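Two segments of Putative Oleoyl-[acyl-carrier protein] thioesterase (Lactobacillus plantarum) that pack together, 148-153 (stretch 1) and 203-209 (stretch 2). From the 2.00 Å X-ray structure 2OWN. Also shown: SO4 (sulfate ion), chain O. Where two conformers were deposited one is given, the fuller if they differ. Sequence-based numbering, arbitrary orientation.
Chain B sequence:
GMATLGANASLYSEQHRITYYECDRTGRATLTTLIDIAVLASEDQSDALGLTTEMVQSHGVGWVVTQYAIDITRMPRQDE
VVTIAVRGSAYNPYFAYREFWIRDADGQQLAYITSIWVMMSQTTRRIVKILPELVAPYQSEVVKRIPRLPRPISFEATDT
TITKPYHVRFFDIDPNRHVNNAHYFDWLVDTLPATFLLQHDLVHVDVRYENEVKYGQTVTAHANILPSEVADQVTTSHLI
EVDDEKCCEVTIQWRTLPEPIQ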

# COMPACT_ATOMS: atom_id res chain seq x y z
N ARG B 148 -25.96 17.97 6.19
CA ARG B 148 -24.62 18.43 5.82
C ARG B 148 -23.60 17.76 6.73
O ARG B 148 -23.76 17.75 7.96
N LEU B 149 -22.55 17.17 6.14
CA LEU B 149 -21.49 16.49 6.93
C LEU B 149 -20.60 17.55 7.64
O LEU B 149 -20.60 18.71 7.20
N PRO B 150 -19.87 17.18 8.73
CA PRO B 150 -18.98 18.14 9.40
C PRO B 150 -17.91 18.68 8.44
O PRO B 150 -17.21 17.89 7.82
N ARG B 151 -17.89 20.00 8.23
CA ARG B 151 -16.94 20.64 7.32
C ARG B 151 -15.53 20.72 7.90
O ARG B 151 -15.39 20.91 9.13
N PRO B 152 -14.48 20.58 7.04
CA PRO B 152 -13.13 20.83 7.54
C PRO B 152 -12.93 22.35 7.76
O PRO B 152 -13.71 23.18 7.24
N ILE B 153 -11.89 22.69 8.52
CA ILE B 153 -11.51 24.09 8.79
C ILE B 153 -11.03 24.68 7.45
O ILE B 153 -10.38 23.98 6.65
N VAL B 203 -8.86 10.35 16.10
CA VAL B 203 -10.18 10.47 16.73
C VAL B 203 -11.24 10.75 15.66
O VAL B 203 -12.29 10.08 15.65
N HIS B 204 -10.98 11.74 14.79
CA HIS B 204 -11.91 12.13 13.73
C HIS B 204 -11.20 12.68 12.48
O HIS B 204 -10.10 13.22 12.61
N VAL B 205 -11.80 12.51 11.30
CA VAL B 205 -11.28 13.01 10.01
C VAL B 205 -12.42 13.53 9.10
O VAL B 205 -13.42 12.82 8.95
N ASP B 206 -12.27 14.75 8.57
CA ASP B 206 -13.19 15.37 7.59
C ASP B 206 -12.41 15.58 6.32
O ASP B 206 -11.30 16.08 6.41
N VAL B 207 -12.98 15.21 5.16
CA VAL B 207 -12.32 15.39 3.85
C VAL B 207 -13.28 16.02 2.85
O VAL B 207 -14.45 15.67 2.85
N ARG B 208 -12.78 16.96 2.05
CA ARG B 208 -13.51 17.62 0.95
C ARG B 208 -12.60 17.52 -0.28
O ARG B 208 -11.47 18.00 -0.20
N TYR B 209 -13.08 16.89 -1.37
CA TYR B 209 -12.32 16.76 -2.63
C TYR B 209 -12.87 17.83 -3.56
O TYR B 209 -14.05 17.78 -3.90

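A proline-rich loop crosses a β-strand almost at right angles in a small contact, 340 Å² of buried surface summed over both sides, in which alternate side chains of the strand meet loop backbone and proline rings, with one weak direct hydrogen bond, a water and a sulfate ion supplying the polar links. Stretch 1 (148-153) has no regular secondary structure, and its touching part runs at 89° to the strand of stretch 2 (203-209). The backbones come nearest at Pro152 and Asp206, whose CA atoms are 5.5 Å apart. Strand alternation decides which residues take part: His204, Asp206 and Arg208 point toward the loop, whereas Val207 points away and Val203, Val205 and Tyr209 are out of reach.

Arg208 contributes the largest covered area. With chi1 and chi2 both m (-71° and -73°), chi3 t and chi4 at -84°, its side chain reaches along the loop. Its CG lies 3.4 Å from Pro152 CD, and one face of its guanidinium is covered by Pro152 CD and Arg151 CA, so the flat group rests on loop atoms while its edge remains available to polar partners. At that edge Arg208 NH2 donates a weak hydrogen bond to Leu149 O (3.2 Å, 133°); the same NH2 is 3.5 Å from Arg151 CG. Within the strand, Arg208 NH1 makes a weak hydrogen bond to Val207 O (3.4 Å).

Asp206, chi1 m (-65°), is buried beside Pro150 and Pro152. Its CB sits 3.9 Å from Pro152 CG, and its OD1 lies 3.7 Å from Pro150 CB. The carboxylate also approaches loop carbonyls, with Pro150 O 3.4 Å from both Asp206 OD1 and Asp206 OD2, and Arg151 O 3.4 Å from Asp206 OD2. These pairs bring acceptors together without a hydrogen bond. Water 1 offers Pro150 O a donor instead, at 2.6 Å, and accepts a weak hydrogen bond from Arg208 NH1 at 3.3 Å, thereby bridging loop and strand.

Pro150 and Pro152, both C-gamma exo, have CA-to-CB bonds that run sideways to the strand, yet their rings still touch it. Pro152 packs against Asp206 and Arg208, while Pro150 CG also meets His204 CE1 at 4.5 Å, an oblique approach to a ring whose chi1 is t (-155°). Leu149, m at chi1 and p at chi2, points toward the strand, its CB 4.2 Å from Arg208 NH2. Ile153 makes no contact.

Arg151 points away overall with an extended side chain (chi1 m, chi2 and chi3 t), which carries its guanidinium to the sulfate, probably a component of the crystallisation liquor. Arg151 NE binds SO4 O1 (3.3 Å) and Arg151 NH2 binds SO4 O4 (3.5 Å), both weakly; Arg208 NH2 adds a weak bond to SO4 O1 (3.4 Å), so this oxygen links the two stretches. Arg148 CG lies 3.2 Å from SO4 O1, but Arg148 makes no direct contact with the strand.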

# COMPACT_ATOMS: atom_id res chain seq x y z
CB ARG B 148 -24.51 19.97 5.89
CG ARG B 148 -23.41 20.55 5.00
CD ARG B 148 -23.24 22.07 5.17
NE ARG B 148 -22.42 22.45 6.32
CZ ARG B 148 -22.20 23.71 6.75
NH1 ARG B 148 -22.72 24.79 6.14
NH2 ARG B 148 -21.42 23.89 7.83
CB LEU B 149 -20.61 15.55 6.08
CG LEU B 149 -21.17 14.22 5.54
CD1 LEU B 149 -22.43 14.35 4.69
CD2 LEU B 149 -20.07 13.50 4.76
CB PRO B 150 -18.35 17.33 10.54
CG PRO B 150 -19.28 16.22 10.76
CD PRO B 150 -19.84 15.88 9.43
CB ARG B 151 -17.33 22.09 6.95
CG ARG B 151 -18.43 22.25 5.93
CD ARG B 151 -18.68 23.74 5.70
NE ARG B 151 -19.57 24.04 4.57
CZ ARG B 151 -19.99 25.26 4.22
NH1 ARG B 151 -19.63 26.38 4.90
NH2 ARG B 151 -20.79 25.39 3.16
CB PRO B 152 -12.21 20.32 6.40
CG PRO B 152 -13.06 19.61 5.46
CD PRO B 152 -14.44 20.14 5.62
CB ILE B 153 -10.37 24.21 9.86
CG1 ILE B 153 -10.85 23.70 11.23
CG2 ILE B 153 -9.87 25.66 10.01
CD1 ILE B 153 -9.76 23.67 12.31
CB VAL B 203 -10.20 11.57 17.85
CG1 VAL B 203 -11.58 11.72 18.48
CG2 VAL B 203 -9.18 11.24 18.92
CB HIS B 204 -12.86 13.19 14.31
CG HIS B 204 -14.17 13.29 13.61
ND1 HIS B 204 -14.39 14.06 12.49
CD2 HIS B 204 -15.36 12.71 13.91
CE1 HIS B 204 -15.66 13.93 12.13
NE2 HIS B 204 -16.26 13.12 12.97
CB VAL B 205 -10.49 11.93 9.21
CG1 VAL B 205 -9.89 12.51 7.93
CG2 VAL B 205 -9.37 11.28 10.05
CB ASP B 206 -13.68 16.74 8.02
CG ASP B 206 -14.53 16.70 9.25
OD1 ASP B 206 -15.24 15.70 9.49
OD2 ASP B 206 -14.52 17.74 9.92
CB VAL B 207 -11.82 14.04 3.26
CG1 VAL B 207 -10.95 14.28 2.02
CG2 VAL B 207 -11.02 13.23 4.27
CB ARG B 208 -13.81 19.09 1.26
CG ARG B 208 -14.87 19.33 2.33
CD ARG B 208 -16.25 19.02 1.83
NE ARG B 208 -17.29 19.32 2.82
CZ ARG B 208 -17.69 18.53 3.83
NH1 ARG B 208 -17.15 17.31 4.06
NH2 ARG B 208 -18.65 18.95 4.65
CB TYR B 209 -12.48 15.38 -3.25
CG TYR B 209 -12.03 14.26 -2.34
CD1 TYR B 209 -10.67 13.88 -2.24
CD2 TYR B 209 -12.98 13.54 -1.57
CE1 TYR B 209 -10.27 12.81 -1.37
CE2 TYR B 209 -12.60 12.48 -0.72
CZ TYR B 209 -11.25 12.12 -0.62
OH TYR B 209 -10.90 11.09 0.22
S SO4 O . -21.10 21.27 1.91
O1 SO4 O . -20.77 21.19 3.32
O2 SO4 O . -19.86 21.33 1.14
O3 SO4 O . -21.87 20.08 1.53
O4 SO4 O . -21.91 22.45 1.64
O HOH W 1 -16.94 15.45 6.83